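Local coordinates for protein amidohydrolase (Brucella melitensis biovar Abortus, PDB 4F0L) that probably acts as a metal-dependent deaminase of the amidohydrolase family and binds an iron(III) ion, at residues 346-349 and 354-357. Numbering follows the deposited sequence.
Sequences SQRL and RNVL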
ATOM      1  N   SER B 346      -4.321  -2.508  -9.208  1.00 16.05           N
ATOM      2  CA  SER B 346      -3.663  -2.982 -10.413  1.00 16.56           C
ATOM      3  C   SER B 346      -4.727  -2.994 -11.511  1.00 17.89           C
ATOM      4  O   SER B 346      -4.436  -2.661 -12.674  1.00 18.40           O
ATOM      5  CB  SER B 346      -3.006  -4.356 -10.225  1.00 16.81           C
ATOM      6  OG  SER B 346      -3.942  -5.405 -10.015  1.00 16.80           O
ATOM      7  N   GLN B 347      -5.952  -3.352 -11.139  1.00 17.65           N
ATOM      8  CA  GLN B 347      -7.026  -3.408 -12.119  1.00 18.90           C
ATOM      9  C   GLN B 347      -7.450  -2.007 -12.555  1.00 18.99           C
ATOM     10  O   GLN B 347      -7.665  -1.778 -13.761  1.00 19.82           O
ATOM     11  CB  GLN B 347      -8.217  -4.238 -11.619  1.00 18.61           C
ATOM     12  CG  GLN B 347      -7.840  -5.662 -11.176  1.00 19.28           C
ATOM     13  CD  GLN B 347      -7.125  -6.451 -12.251  1.00 20.29           C
ATOM     14  OE1 GLN B 347      -6.069  -7.062 -12.005  1.00 20.98           O
ATOM     15  NE2 GLN B 347      -7.680  -6.447 -13.433  1.00 20.27           N
ATOM     16  N   ARG B 348      -7.537  -1.074 -11.601  1.00 18.43           N
ATOM     17  CA  ARG B 348      -7.959   0.292 -11.917  1.00 18.93           C
ATOM     18  C   ARG B 348      -7.014   0.962 -12.921  1.00 20.28           C
ATOM     19  O   ARG B 348      -7.465   1.656 -13.847  1.00 20.32           O
ATOM     20  CB  ARG B 348      -8.073   1.157 -10.651  1.00 18.05           C
ATOM     21  CG  ARG B 348      -9.169   0.691  -9.721  1.00 17.30           C
ATOM     22  CD  ARG B 348      -9.600   1.688  -8.661  1.00 16.67           C
ATOM     23  NE  ARG B 348     -10.559   1.023  -7.785  1.00 15.93           N
ATOM     24  CZ  ARG B 348     -11.053   1.521  -6.654  1.00 15.82           C
ATOM     25  NH1 ARG B 348     -10.730   2.749  -6.252  1.00 15.45           N
ATOM     26  NH2 ARG B 348     -11.916   0.790  -5.938  1.00 15.23           N
ATOM     27  N   LEU B 349      -5.711   0.763 -12.733  1.00 20.40           N
ATOM     28  CA  LEU B 349      -4.722   1.343 -13.631  1.00 22.50           C
ATOM     29  C   LEU B 349      -4.749   0.671 -15.001  1.00 24.21           C
ATOM     30  O   LEU B 349      -4.683   1.343 -16.001  1.00 25.32           O
ATOM     31  CB  LEU B 349      -3.324   1.299 -12.999  1.00 22.54           C
ATOM     32  CG  LEU B 349      -3.123   2.249 -11.790  1.00 22.15           C
ATOM     33  CD1 LEU B 349      -1.867   1.915 -10.971  1.00 21.66           C
ATOM     34  CD2 LEU B 349      -3.088   3.705 -12.252  1.00 22.00           C
ATOM     35  N   ARG B 354     -12.847   2.524 -11.998  1.00 22.23           N
ATOM     36  CA  ARG B 354     -12.893   2.336 -10.554  1.00 20.92           C
ATOM     37  C   ARG B 354     -13.843   1.197 -10.185  1.00 20.42           C
ATOM     38  O   ARG B 354     -14.749   0.849 -10.942  1.00 20.13           O
ATOM     39  CB  ARG B 354     -13.342   3.611  -9.853  1.00 20.89           C
ATOM     40  CG  ARG B 354     -12.537   4.838 -10.232  1.00 20.80           C
ATOM     41  CD  ARG B 354     -12.902   6.036  -9.377  1.00 19.89           C
ATOM     42  NE  ARG B 354     -12.472   5.904  -7.996  1.00 18.99           N
ATOM     43  CZ  ARG B 354     -13.253   5.714  -6.928  1.00 18.78           C
ATOM     44  NH1 ARG B 354     -14.568   5.606  -7.032  1.00 19.82           N
ATOM     45  NH2 ARG B 354     -12.696   5.638  -5.716  1.00 18.07           N
ATOM     46  N   ASN B 355     -13.649   0.672  -8.980  1.00 19.48           N
ATOM     47  CA  ASN B 355     -14.472  -0.425  -8.436  1.00 19.46           C
ATOM     48  C   ASN B 355     -14.629  -1.566  -9.434  1.00 19.87           C
ATOM     49  O   ASN B 355     -15.725  -1.994  -9.744  1.00 19.65           O
ATOM     50  CB  ASN B 355     -15.799   0.178  -7.979  1.00 20.08           C
ATOM     51  CG  ASN B 355     -15.580   1.195  -6.878  1.00 20.34           C
ATOM     52  OD1 ASN B 355     -14.899   0.874  -5.881  1.00 19.46           O
ATOM     53  ND2 ASN B 355     -16.094   2.428  -7.058  1.00 20.21           N
ATOM     54  N   VAL B 356     -13.483  -2.010  -9.936  1.00 19.49           N
ATOM     55  CA  VAL B 356     -13.418  -3.008 -10.959  1.00 20.66           C
ATOM     56  C   VAL B 356     -13.822  -4.374 -10.452  1.00 20.92           C
ATOM     57  O   VAL B 356     -14.533  -5.102 -11.147  1.00 21.91           O
ATOM     58  CB  VAL B 356     -11.999  -3.098 -11.577  1.00 20.31           C
ATOM     59  CG1 VAL B 356     -11.944  -4.267 -12.596  1.00 20.83           C
ATOM     60  CG2 VAL B 356     -11.638  -1.740 -12.202  1.00 20.00           C
ATOM     61  N   LEU B 357     -13.363  -4.725  -9.249  1.00 20.38           N
ATOM     62  CA  LEU B 357     -13.590  -6.057  -8.707  1.00 20.60           C
ATOM     63  C   LEU B 357     -14.781  -6.141  -7.741  1.00 21.96           C
ATOM     64  O   LEU B 357     -15.027  -7.189  -7.148  1.00 22.71           O
ATOM     65  CB  LEU B 357     -12.298  -6.630  -8.112  1.00 18.98           C
ATOM     66  CG  LEU B 357     -11.107  -6.666  -9.122  1.00 18.98           C
ATOM     67  CD1 LEU B 357      -9.849  -7.300  -8.495  1.00 17.13           C
ATOM     68  CD2 LEU B 357     -11.493  -7.336 -10.451  1.00 19.14           C
TER
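Gln347 meets the returning chain through its aliphatic part: CB lies 3.9 Å from Val356 CG1, and CG sits 3.7 Å from Leu357 CD1, whose side chain crosses it at about a right angle. The same side chains also pack on Ala314 and Thr315 of helix 314-319. At the next residue, Arg348 N lies 4.2 Å from Val356 CG2. In this amidohydrolase, of the TIM-barrel clan, the chain leaving helix 336-351 doubles back along its last turns before helix 364-379. Arg348 reaches across with an extended chain (chi2 -164°, chi3 -174°), which carries the guanidinium past the backbone of Arg354, with Arg354 CB over one face. Its NH2 comes 3.0 Å from Asn355 OD1, but the angle is too poor for a hydrogen bond; Asn355 OD1 is hydrogen-bonded to Thr364 OG1. OE2 of Glu344 forms a salt bridge with Arg348 NE and accepts from the N of Val356, while its OE1 accepts from the N of Leu357. NH1 of Arg348 stands 3.5 Å from NH2 of Arg354, the guanidinium planes 67° apart; in the second subunit, Glu78 salt-bridges Arg348 NH2, probably offsetting the like charges, Asn306 accepts from both close nitrogens, and Ala77 O from Arg354 NH1.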